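Citrate synthase from Thermotoga maritima probably catalyses the conversion of oxaloacetate, acetyl-CoA and water to citrate and CoA, a step of the tricarboxylic acid cycle. Local coordinates of one contact, PDB 2P2W (chain A, 1.90 Å), residues C12-C17 and T330-E335, beside the matching contact of the related citrate synthase from Pyrobaculum aerophilum, PDB 2IBP (chain B, 1.60 Å), residues K32-S37 and V376-E381. Structure 2 is superposed on structure 1 by the backbone atoms of these residues (RMSD 0.28 Å); each is numbered along its deposited sequence.

Structure 1 (2P2W); sequences CESSIC and TAHVIE.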
loop_
_atom_site.group_PDB
_atom_site.type_symbol
_atom_site.label_atom_id
_atom_site.label_comp_id
_atom_site.label_asym_id
_atom_site.label_seq_id
_atom_site.Cartn_x
_atom_site.Cartn_y
_atom_site.Cartn_z
ATOM N N CYS A 12 -11.839 13.859 -3.228
ATOM C CA CYS A 12 -11.574 14.233 -4.613
ATOM C C CYS A 12 -12.852 14.310 -5.433
ATOM O O CYS A 12 -13.932 13.963 -4.954
ATOM C CB CYS A 12 -10.643 13.209 -5.275
ATOM S SG CYS A 12 -11.431 11.608 -5.682
ATOM N N GLU A 13 -12.712 14.787 -6.667
ATOM C CA GLU A 13 -13.824 14.854 -7.606
ATOM C C GLU A 13 -13.535 13.714 -8.569
ATOM O O GLU A 13 -12.379 13.487 -8.930
ATOM C CB GLU A 13 -13.829 16.161 -8.404
ATOM C CG GLU A 13 -14.047 17.423 -7.603
ATOM C CD GLU A 13 -14.473 18.591 -8.480
ATOM O OE1 GLU A 13 -13.827 18.815 -9.525
ATOM O OE2 GLU A 13 -15.451 19.282 -8.125
ATOM N N SER A 14 -14.571 13.000 -8.991
ATOM C CA SER A 14 -14.379 11.902 -9.922
ATOM C C SER A 14 -15.565 11.764 -10.875
ATOM O O SER A 14 -16.718 11.985 -10.520
ATOM C CB SER A 14 -14.207 10.612 -9.117
ATOM O OG SER A 14 -13.941 9.530 -10.011
ATOM N N SER A 15 -15.234 11.432 -12.139
ATOM C CA SER A 15 -16.279 11.168 -13.111
ATOM C C SER A 15 -16.345 9.678 -13.480
ATOM O O SER A 15 -17.025 9.270 -14.416
ATOM C CB SER A 15 -15.982 11.998 -14.358
ATOM O OG SER A 15 -14.803 11.496 -14.989
ATOM N N ILE A 16 -15.583 8.850 -12.729
ATOM C CA ILE A 16 -15.494 7.422 -13.052
ATOM C C ILE A 16 -16.732 6.636 -12.606
ATOM O O ILE A 16 -17.301 5.845 -13.347
ATOM C CB ILE A 16 -14.266 6.845 -12.350
ATOM C CG1 ILE A 16 -12.984 7.436 -12.936
ATOM C CG2 ILE A 16 -14.220 5.319 -12.556
ATOM C CD1 ILE A 16 -11.739 6.960 -12.187
ATOM N N CYS A 17 -17.164 6.842 -11.371
ATOM C CA CYS A 17 -18.268 6.060 -10.838
ATOM C C CYS A 17 -19.147 6.787 -9.838
ATOM O O CYS A 17 -18.658 7.506 -8.970
ATOM C CB CYS A 17 -17.686 4.800 -10.193
ATOM S SG CYS A 17 -18.727 3.935 -8.996
ATOM N N THR A 330 -6.568 1.506 -11.137
ATOM C CA THR A 330 -5.754 2.250 -12.092
ATOM C C THR A 330 -6.490 3.440 -12.708
ATOM O O THR A 330 -5.891 4.494 -12.924
ATOM C CB THR A 330 -5.208 1.321 -13.214
ATOM O OG1 THR A 330 -6.289 0.659 -13.875
ATOM C CG2 THR A 330 -4.271 0.271 -12.628
ATOM N N ALA A 331 -7.783 3.279 -12.982
ATOM C CA ALA A 331 -8.575 4.368 -13.554
ATOM C C ALA A 331 -8.535 5.559 -12.590
ATOM O O ALA A 331 -8.329 6.704 -12.999
ATOM C CB ALA A 331 -10.018 3.910 -13.776
ATOM N N HIS A 332 -8.723 5.278 -11.303
ATOM C CA HIS A 332 -8.691 6.317 -10.282
ATOM C C HIS A 332 -7.317 6.964 -10.147
ATOM O O HIS A 332 -7.210 8.187 -10.078
ATOM C CB HIS A 332 -9.138 5.746 -8.934
ATOM C CG HIS A 332 -10.619 5.790 -8.735
ATOM N ND1 HIS A 332 -11.285 6.943 -8.384
ATOM C CD2 HIS A 332 -11.570 4.837 -8.892
ATOM C CE1 HIS A 332 -12.585 6.701 -8.336
ATOM N NE2 HIS A 332 -12.782 5.431 -8.642
ATOM N N VAL A 333 -6.266 6.153 -10.102
ATOM C CA VAL A 333 -4.911 6.696 -9.990
ATOM C C VAL A 333 -4.664 7.683 -11.136
ATOM O O VAL A 333 -4.231 8.813 -10.911
ATOM C CB VAL A 333 -3.842 5.568 -10.038
ATOM C CG1 VAL A 333 -2.446 6.166 -10.186
ATOM C CG2 VAL A 333 -3.915 4.737 -8.756
ATOM N N ILE A 334 -4.960 7.247 -12.358
ATOM C CA ILE A 334 -4.778 8.073 -13.549
ATOM C C ILE A 334 -5.537 9.394 -13.446
ATOM O O ILE A 334 -4.980 10.462 -13.696
ATOM C CB ILE A 334 -5.261 7.334 -14.820
ATOM C CG1 ILE A 334 -4.358 6.129 -15.100
ATOM C CG2 ILE A 334 -5.263 8.293 -16.008
ATOM C CD1 ILE A 334 -4.936 5.146 -16.088
ATOM N N GLU A 335 -6.814 9.314 -13.092
ATOM C CA GLU A 335 -7.650 10.500 -12.957
ATOM C C GLU A 335 -7.107 11.430 -11.877
ATOM O O GLU A 335 -6.913 12.624 -12.111
ATOM C CB GLU A 335 -9.086 10.100 -12.601
ATOM C CG GLU A 335 -10.056 11.276 -12.504
ATOM C CD GLU A 335 -11.452 10.846 -12.072
ATOM O OE1 GLU A 335 -11.592 10.357 -10.931
ATOM O OE2 GLU A 335 -12.405 10.998 -12.873
HETATM O O HOH W 1 -9.675 11.778 -9.063
HETATM O O HOH W 2 -12.062 10.069 -15.419
#
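An ST turn ends strand 10-14, and Glu335 of helix 317-337 binds it through its carboxylate. The strand pairs in parallel with a strand of the second subunit, so the contact joins the helix to the intersubunit sheet. Ser14 OG donates to the syn lone pair of Glu335 OE1 at 2.7 Å and accepts from Ile16 N at 3.2 Å, which closes the turn. Ser15 N donates to Glu335 OE2 (3.0 Å, 173°). Glu335 CG lies anti to the backbone N (chi1 -177°), and the extended chain carries the carboxylate across to the turn. Ile16 CD1 sits over the centre of one His332 ring face, 3.7 Å from the centroid, and touches Ala331 CB. His332 NE2 is hydrogen-bonded to Glu175. Water 1 lies 3.0 Å from Glu335 OE1; water 2 links Glu335 OE2 and Ser15 OG.

Comparison
Both structures keep the ST turn and its grip by Glu335(A) or Glu381(B). Ser15(A), Ile16(A), His332(A) and Glu335(A) hold the places of Ser35(B), Ile36(B), His378(B) and Glu381(B), and water 2 coincides with water 3.

The main change is Cys12(A) against Lys32(B). SG of Cys12(A) and CG of Lys32(B) are 0.7 Å apart after superposition, but CD, CE and NZ of Lys32(B) have no counterpart in Cys12(A). NZ of Lys32(B) makes a salt bridge to OE1 of Glu381(B) and a hydrogen bond to ND1 of His378(B), both 2.8 Å. SG of Cys12(A) stays 5.4 Å from OE1 of Glu335(A) and also from ND1 of His332(A). Water 1, modelled beside Glu335(A), stands 2.1 Å apart from the place of CD of Lys32(B). The charge of Lys32(B) may hold Glu381(B) more firmly.

At Ser14(A) against Thr34(B) the hydroxyls are 0.1 Å apart, and the bonds to Glu335(A) or Glu381(B) and to N of Ile16(A) or Ile36(B) are kept. CG2 of Thr34(B) is extra.

The other exchanged side chains stay beyond 4.5 Å of the opposite segment. Ser33(B) lacks the carboxylate of Glu13(A). SG of Cys17(A) and OG of Ser37(B) are 1.3 Å apart after superposition. A methyl of Val376(B) takes the place of the hydroxyl of Thr330(A). Ile334(A) and Leu380(B) branch at different carbons.

Structure 2 (2IBP); sequences KSTSIS and VAHVLE.
The ST turn at the end of strand 30-34 is bound by the carboxylate of Glu381 from helix 363-382, and Lys32 reaches the same carboxylate. Thr34 OG1 donates to the syn lone pair of Glu381 OE1 at 2.6 Å and accepts from Ile36 N at 3.2 Å, which closes the turn. Ser35 N donates to Glu381 OE2 (2.9 Å, 162°). Glu381 CG lies anti to the backbone N (chi1 -178°), with the chain extended. Ile36 CD1 sits over the centre of one His378 ring face, 3.5 Å from the centroid, and touches Ala377 CB. His378 NE2 is hydrogen-bonded to Asp213. Lys32, extended beyond CG, brings NZ to the anti lone pair of Glu381 OE1 in a 2.8 Å salt bridge. NZ also donates to His378 ND1 at 2.8 Å, 15° out of the ring plane, and is hydrogen-bonded to His224. Water 3 links Glu381 OE2 and Ser35 OG.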
loop_
_atom_site.group_PDB
_atom_site.type_symbol
_atom_site.label_atom_id
_atom_site.label_comp_id
_atom_site.label_asym_id
_atom_site.label_seq_id
_atom_site.Cartn_x
_atom_site.Cartn_y
_atom_site.Cartn_z
ATOM N N LYS B 32 -11.310 13.954 -3.617
ATOM C CA LYS B 32 -11.251 14.418 -4.987
ATOM C C LYS B 32 -12.635 14.440 -5.605
ATOM O O LYS B 32 -13.601 13.978 -5.008
ATOM C CB LYS B 32 -10.424 13.468 -5.850
ATOM C CG LYS B 32 -11.080 12.096 -6.068
ATOM C CD LYS B 32 -10.293 11.273 -7.067
ATOM C CE LYS B 32 -10.931 9.909 -7.248
ATOM N NZ LYS B 32 -10.191 9.077 -8.215
ATOM N N SER B 33 -12.692 15.034 -6.798
ATOM C CA SER B 33 -13.866 14.936 -7.645
ATOM C C SER B 33 -13.548 13.802 -8.604
ATOM O O SER B 33 -12.386 13.580 -8.969
ATOM C CB SER B 33 -14.111 16.236 -8.398
ATOM O OG SER B 33 -14.586 17.235 -7.517
ATOM N N THR B 34 -14.583 13.091 -9.033
ATOM C CA THR B 34 -14.394 11.975 -9.914
ATOM C C THR B 34 -15.515 11.868 -10.921
ATOM O O THR B 34 -16.615 12.364 -10.689
ATOM C CB THR B 34 -14.391 10.649 -9.115
ATOM O OG1 THR B 34 -14.008 9.560 -9.961
ATOM C CG2 THR B 34 -15.754 10.381 -8.481
ATOM N N SER B 35 -15.194 11.268 -12.053
ATOM C CA SER B 35 -16.192 10.971 -13.066
ATOM C C SER B 35 -16.216 9.474 -13.390
ATOM O O SER B 35 -16.898 9.062 -14.318
ATOM C CB SER B 35 -15.931 11.789 -14.327
ATOM O OG SER B 35 -14.706 11.431 -14.925
ATOM N N ILE B 36 -15.621 8.649 -12.529
ATOM C CA ILE B 36 -15.488 7.223 -12.807
ATOM C C ILE B 36 -16.756 6.436 -12.551
ATOM O O ILE B 36 -17.243 5.760 -13.441
ATOM C CB ILE B 36 -14.286 6.594 -12.067
ATOM C CG1 ILE B 36 -13.000 7.286 -12.530
ATOM C CG2 ILE B 36 -14.204 5.097 -12.362
ATOM C CD1 ILE B 36 -11.735 6.896 -11.785
ATOM N N SER B 37 -17.278 6.514 -11.333
ATOM C CA SER B 37 -18.509 5.799 -11.014
ATOM C C SER B 37 -19.306 6.563 -9.981
ATOM O O SER B 37 -18.776 7.420 -9.271
ATOM C CB SER B 37 -18.221 4.382 -10.504
ATOM O OG SER B 37 -17.503 4.424 -9.264
ATOM N N VAL B 376 -6.742 1.479 -11.458
ATOM C CA VAL B 376 -5.858 2.225 -12.368
ATOM C C VAL B 376 -6.539 3.503 -12.895
ATOM O O VAL B 376 -5.904 4.568 -12.973
ATOM C CB VAL B 376 -5.227 1.358 -13.467
ATOM C CG1 VAL B 376 -4.393 0.254 -12.836
ATOM C CG2 VAL B 376 -6.304 0.768 -14.395
ATOM N N ALA B 377 -7.831 3.431 -13.197
ATOM C CA ALA B 377 -8.565 4.621 -13.658
ATOM C C ALA B 377 -8.536 5.692 -12.574
ATOM O O ALA B 377 -8.393 6.886 -12.848
ATOM C CB ALA B 377 -10.013 4.275 -14.008
ATOM N N HIS B 378 -8.730 5.266 -11.326
ATOM C CA HIS B 378 -8.742 6.205 -10.206
ATOM C C HIS B 378 -7.387 6.862 -10.013
ATOM O O HIS B 378 -7.320 8.053 -9.794
ATOM C CB HIS B 378 -9.189 5.533 -8.921
ATOM C CG HIS B 378 -10.670 5.516 -8.735
ATOM N ND1 HIS B 378 -11.367 6.583 -8.206
ATOM C CD2 HIS B 378 -11.586 4.541 -8.949
ATOM C CE1 HIS B 378 -12.648 6.279 -8.137
ATOM N NE2 HIS B 378 -12.811 5.052 -8.597
ATOM N N VAL B 379 -6.321 6.081 -10.155
ATOM C CA VAL B 379 -4.962 6.622 -10.049
ATOM C C VAL B 379 -4.720 7.667 -11.134
ATOM O O VAL B 379 -4.300 8.793 -10.849
ATOM C CB VAL B 379 -3.891 5.538 -10.120
ATOM C CG1 VAL B 379 -2.499 6.165 -10.349
ATOM C CG2 VAL B 379 -3.935 4.712 -8.830
ATOM N N LEU B 380 -5.017 7.306 -12.378
ATOM C CA LEU B 380 -4.810 8.230 -13.484
ATOM C C LEU B 380 -5.625 9.496 -13.294
ATOM O O LEU B 380 -5.145 10.595 -13.588
ATOM C CB LEU B 380 -5.108 7.563 -14.816
ATOM C CG LEU B 380 -4.180 6.382 -15.108
ATOM C CD1 LEU B 380 -4.575 5.691 -16.396
ATOM C CD2 LEU B 380 -2.718 6.772 -15.142
ATOM N N GLU B 381 -6.841 9.359 -12.791
ATOM C CA GLU B 381 -7.667 10.515 -12.522
ATOM C C GLU B 381 -7.022 11.422 -11.474
ATOM O O GLU B 381 -6.939 12.631 -11.652
ATOM C CB GLU B 381 -9.054 10.087 -12.065
ATOM C CG GLU B 381 -9.988 11.235 -11.813
ATOM C CD GLU B 381 -11.372 10.766 -11.478
ATOM O OE1 GLU B 381 -11.530 10.133 -10.411
ATOM O OE2 GLU B 381 -12.299 11.047 -12.277
HETATM O O HOH W 3 -11.583 10.501 -14.871
#